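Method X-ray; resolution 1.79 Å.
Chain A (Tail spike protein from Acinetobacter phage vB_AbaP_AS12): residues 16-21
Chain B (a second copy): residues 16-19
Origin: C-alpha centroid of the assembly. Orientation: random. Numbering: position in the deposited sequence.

Chain A, residues 16-21: VDVKIV
Chain B (16-19) VDVK

Two copies of the tail spike protein meet through a short contact of backbone and side chains; 344 Å² is buried between the two stretches, both sides summed. Both stretches are extended for most of their length. A single beta bridge pairs A:Lys19 with B:Asp17, their CA atoms 4.7 Å apart. Its hydrogen-bond pattern is antiparallel, pairing A:Val18 with B:Val18 and A:Ile20 with B:Val16.

B:Val16 has psi -38° and chi1 p. Its CB points away from chain A, but its carbonyl reaches across: A:Ile20 N donates to B:Val16 O at 2.9 Å, with a nearly straight angle of 167°. A:Lys19 also points away at CB. Its long methylene chain, t at chi1 to chi3 and p at chi4, still brings A:Lys19 NZ to 3.6 Å from B:Val16 CG2.

B:Asp17 is extended (phi -115°, psi 161°), with chi1 m and chi2 -26°. Its CB points away overall, though it touches chain A. B:Asp17 CA lies 3.3 Å from A:Val18 O, a CA-H...O contact. A:Asp17 is also m (chi2 -11°), with its CB toward chain B. A:Asp17 OD2 and B:Asp17 OD2 are 3.1 Å apart, two acceptors of like charge and not a hydrogen bond. A:Ile20, m then t, points its CB toward chain B and brings A:Ile20 CD1 to 3.4 Å from B:Asp17 O.

B:Val18 (phi -77°, psi 129°) gives a weak hydrogen bond from B:Val18 N to A:Val18 O, 3.3 Å and 149°. Both Val18 side chains are t, buried and sideways. Their compact branches suit this apolar place: A:Val18 CG1 is 4.1 Å from B:Val18 CG2. The aliphatic A:Ile20 joins them, its CG1 3.9 Å from B:Val18 CG2. Water 1 sits 3.1 Å from A:Val18 O and 3.0 Å from B:Val18 O.

B:Lys19 (phi -99°, psi 140°) is t throughout, points away and makes no contact with the chain A stretch.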

ATOM      1  N   VAL A  16     -41.280  48.733  15.147  1.00 63.20           N
ATOM      2  CA  VAL A  16     -40.364  49.121  14.074  1.00 61.47           C
ATOM      3  C   VAL A  16     -40.013  47.916  13.193  1.00 56.07           C
ATOM      4  O   VAL A  16     -39.670  46.839  13.686  1.00 53.49           O
ATOM      5  CB  VAL A  16     -39.090  49.769  14.641  1.00 63.24           C
ATOM      6  CG1 VAL A  16     -38.249  48.742  15.401  1.00 64.03           C
ATOM      7  CG2 VAL A  16     -38.284  50.428  13.523  1.00 63.00           C
ATOM      8  N   ASP A  17     -40.082  48.122  11.883  1.00 54.62           N
ATOM      9  CA  ASP A  17     -40.004  47.051  10.902  1.00 52.10           C
ATOM     10  C   ASP A  17     -38.645  47.039  10.218  1.00 48.60           C
ATOM     11  O   ASP A  17     -37.863  47.984  10.313  1.00 49.07           O
ATOM     12  CB  ASP A  17     -41.108  47.214   9.854  1.00 57.49           C
ATOM     13  CG  ASP A  17     -42.495  47.239  10.460  1.00 63.70           C
ATOM     14  OD1 ASP A  17     -42.630  46.914  11.662  1.00 65.75           O
ATOM     15  OD2 ASP A  17     -43.452  47.588   9.730  1.00 65.73           O
ATOM     16  N   VAL A  18     -38.380  45.945   9.507  1.00 41.67           N
ATOM     17  CA  VAL A  18     -37.183  45.834   8.685  1.00 40.72           C
ATOM     18  C   VAL A  18     -37.385  46.639   7.409  1.00 42.47           C
ATOM     19  O   VAL A  18     -38.356  46.420   6.675  1.00 44.27           O
ATOM     20  CB  VAL A  18     -36.878  44.360   8.363  1.00 37.83           C
ATOM     21  CG1 VAL A  18     -35.647  44.259   7.483  1.00 36.49           C
ATOM     22  CG2 VAL A  18     -36.702  43.557   9.643  1.00 36.54           C
ATOM     23  N   LYS A  19     -36.466  47.569   7.144  1.00 44.92           N
ATOM     24  CA  LYS A  19     -36.540  48.446   5.982  1.00 44.12           C
ATOM     25  C   LYS A  19     -35.830  47.808   4.796  1.00 40.04           C
ATOM     26  O   LYS A  19     -34.751  47.231   4.947  1.00 39.88           O
ATOM     27  CB  LYS A  19     -35.901  49.803   6.285  1.00 49.77           C
ATOM     28  CG  LYS A  19     -35.778  50.709   5.057  1.00 56.07           C
ATOM     29  CD  LYS A  19     -35.301  52.118   5.414  1.00 61.02           C
ATOM     30  CE  LYS A  19     -35.544  53.121   4.279  1.00 63.87           C
ATOM     31  NZ  LYS A  19     -36.933  53.062   3.719  1.00 65.69           N
ATOM     32  N   ILE A  20     -36.433  47.937   3.608  1.00 37.33           N
ATOM     33  CA  ILE A  20     -35.857  47.407   2.375  1.00 38.89           C
ATOM     34  C   ILE A  20     -34.919  48.444   1.776  1.00 37.99           C
ATOM     35  O   ILE A  20     -35.235  49.634   1.724  1.00 37.82           O
ATOM     36  CB  ILE A  20     -36.959  47.033   1.367  1.00 42.61           C
ATOM     37  CG1 ILE A  20     -37.829  45.892   1.891  1.00 43.61           C
ATOM     38  CG2 ILE A  20     -36.358  46.651   0.021  1.00 40.26           C
ATOM     39  CD1 ILE A  20     -39.144  45.760   1.112  1.00 45.41           C
ATOM     40  N   VAL A  21     -33.780  47.975   1.280  1.00 39.20           N
ATOM     41  CA  VAL A  21     -32.794  48.792   0.586  1.00 38.74           C
ATOM     42  C   VAL A  21     -32.429  48.061  -0.698  1.00 36.41           C
ATOM     43  O   VAL A  21     -32.225  46.846  -0.681  1.00 33.52           O
ATOM     44  CB  VAL A  21     -31.553  49.024   1.475  1.00 40.75           C
ATOM     45  CG1 VAL A  21     -30.450  49.758   0.717  1.00 41.39           C
ATOM     46  CG2 VAL A  21     -31.956  49.790   2.752  1.00 43.75           C
TER
ATOM     47  N   VAL B  16     -41.815  49.316   1.241  1.00 62.41           N
ATOM     48  CA  VAL B  16     -40.793  49.946   2.070  1.00 62.94           C
ATOM     49  C   VAL B  16     -40.297  48.957   3.128  1.00 58.69           C
ATOM     50  O   VAL B  16     -39.105  48.916   3.442  1.00 55.65           O
ATOM     51  CB  VAL B  16     -41.330  51.237   2.715  1.00 69.43           C
ATOM     52  CG1 VAL B  16     -42.671  50.979   3.402  1.00 72.15           C
ATOM     53  CG2 VAL B  16     -40.313  51.836   3.693  1.00 70.16           C
ATOM     54  N   ASP B  17     -41.211  48.160   3.672  1.00 56.90           N
ATOM     55  CA  ASP B  17     -40.891  47.169   4.689  1.00 54.58           C
ATOM     56  C   ASP B  17     -41.137  45.771   4.142  1.00 50.06           C
ATOM     57  O   ASP B  17     -41.849  45.585   3.155  1.00 51.29           O
ATOM     58  CB  ASP B  17     -41.725  47.385   5.958  1.00 58.98           C
ATOM     59  CG  ASP B  17     -41.462  48.737   6.618  1.00 61.61           C
ATOM     60  OD1 ASP B  17     -40.357  49.303   6.450  1.00 61.31           O
ATOM     61  OD2 ASP B  17     -42.368  49.229   7.320  1.00 64.59           O
ATOM     62  N   VAL B  18     -40.535  44.785   4.795  1.00 44.46           N
ATOM     63  CA  VAL B  18     -40.660  43.396   4.367  1.00 41.53           C
ATOM     64  C   VAL B  18     -42.018  42.864   4.801  1.00 42.78           C
ATOM     65  O   VAL B  18     -42.381  42.953   5.978  1.00 45.96           O
ATOM     66  CB  VAL B  18     -39.523  42.540   4.951  1.00 38.21           C
ATOM     67  CG1 VAL B  18     -39.709  41.075   4.583  1.00 35.75           C
ATOM     68  CG2 VAL B  18     -38.173  43.036   4.464  1.00 37.86           C
ATOM     69  N   LYS B  19     -42.752  42.275   3.861  1.00 44.76           N
ATOM     70  CA  LYS B  19     -44.112  41.813   4.101  1.00 46.62           C
ATOM     71  C   LYS B  19     -44.129  40.313   4.367  1.00 41.58           C
ATOM     72  O   LYS B  19     -43.425  39.546   3.705  1.00 40.16           O
ATOM     73  CB  LYS B  19     -45.013  42.135   2.908  1.00 52.11           C
ATOM     74  CG  LYS B  19     -46.508  41.924   3.170  1.00 59.96           C
ATOM     75  CD  LYS B  19     -47.357  42.456   2.011  1.00 65.13           C
ATOM     76  CE  LYS B  19     -48.835  42.585   2.370  1.00 68.53           C
ATOM     77  NZ  LYS B  19     -49.616  43.271   1.290  1.00 71.48           N
TER
HETATM   78  O   HOH W   1     -40.758  44.717   7.745  1.00 34.97           O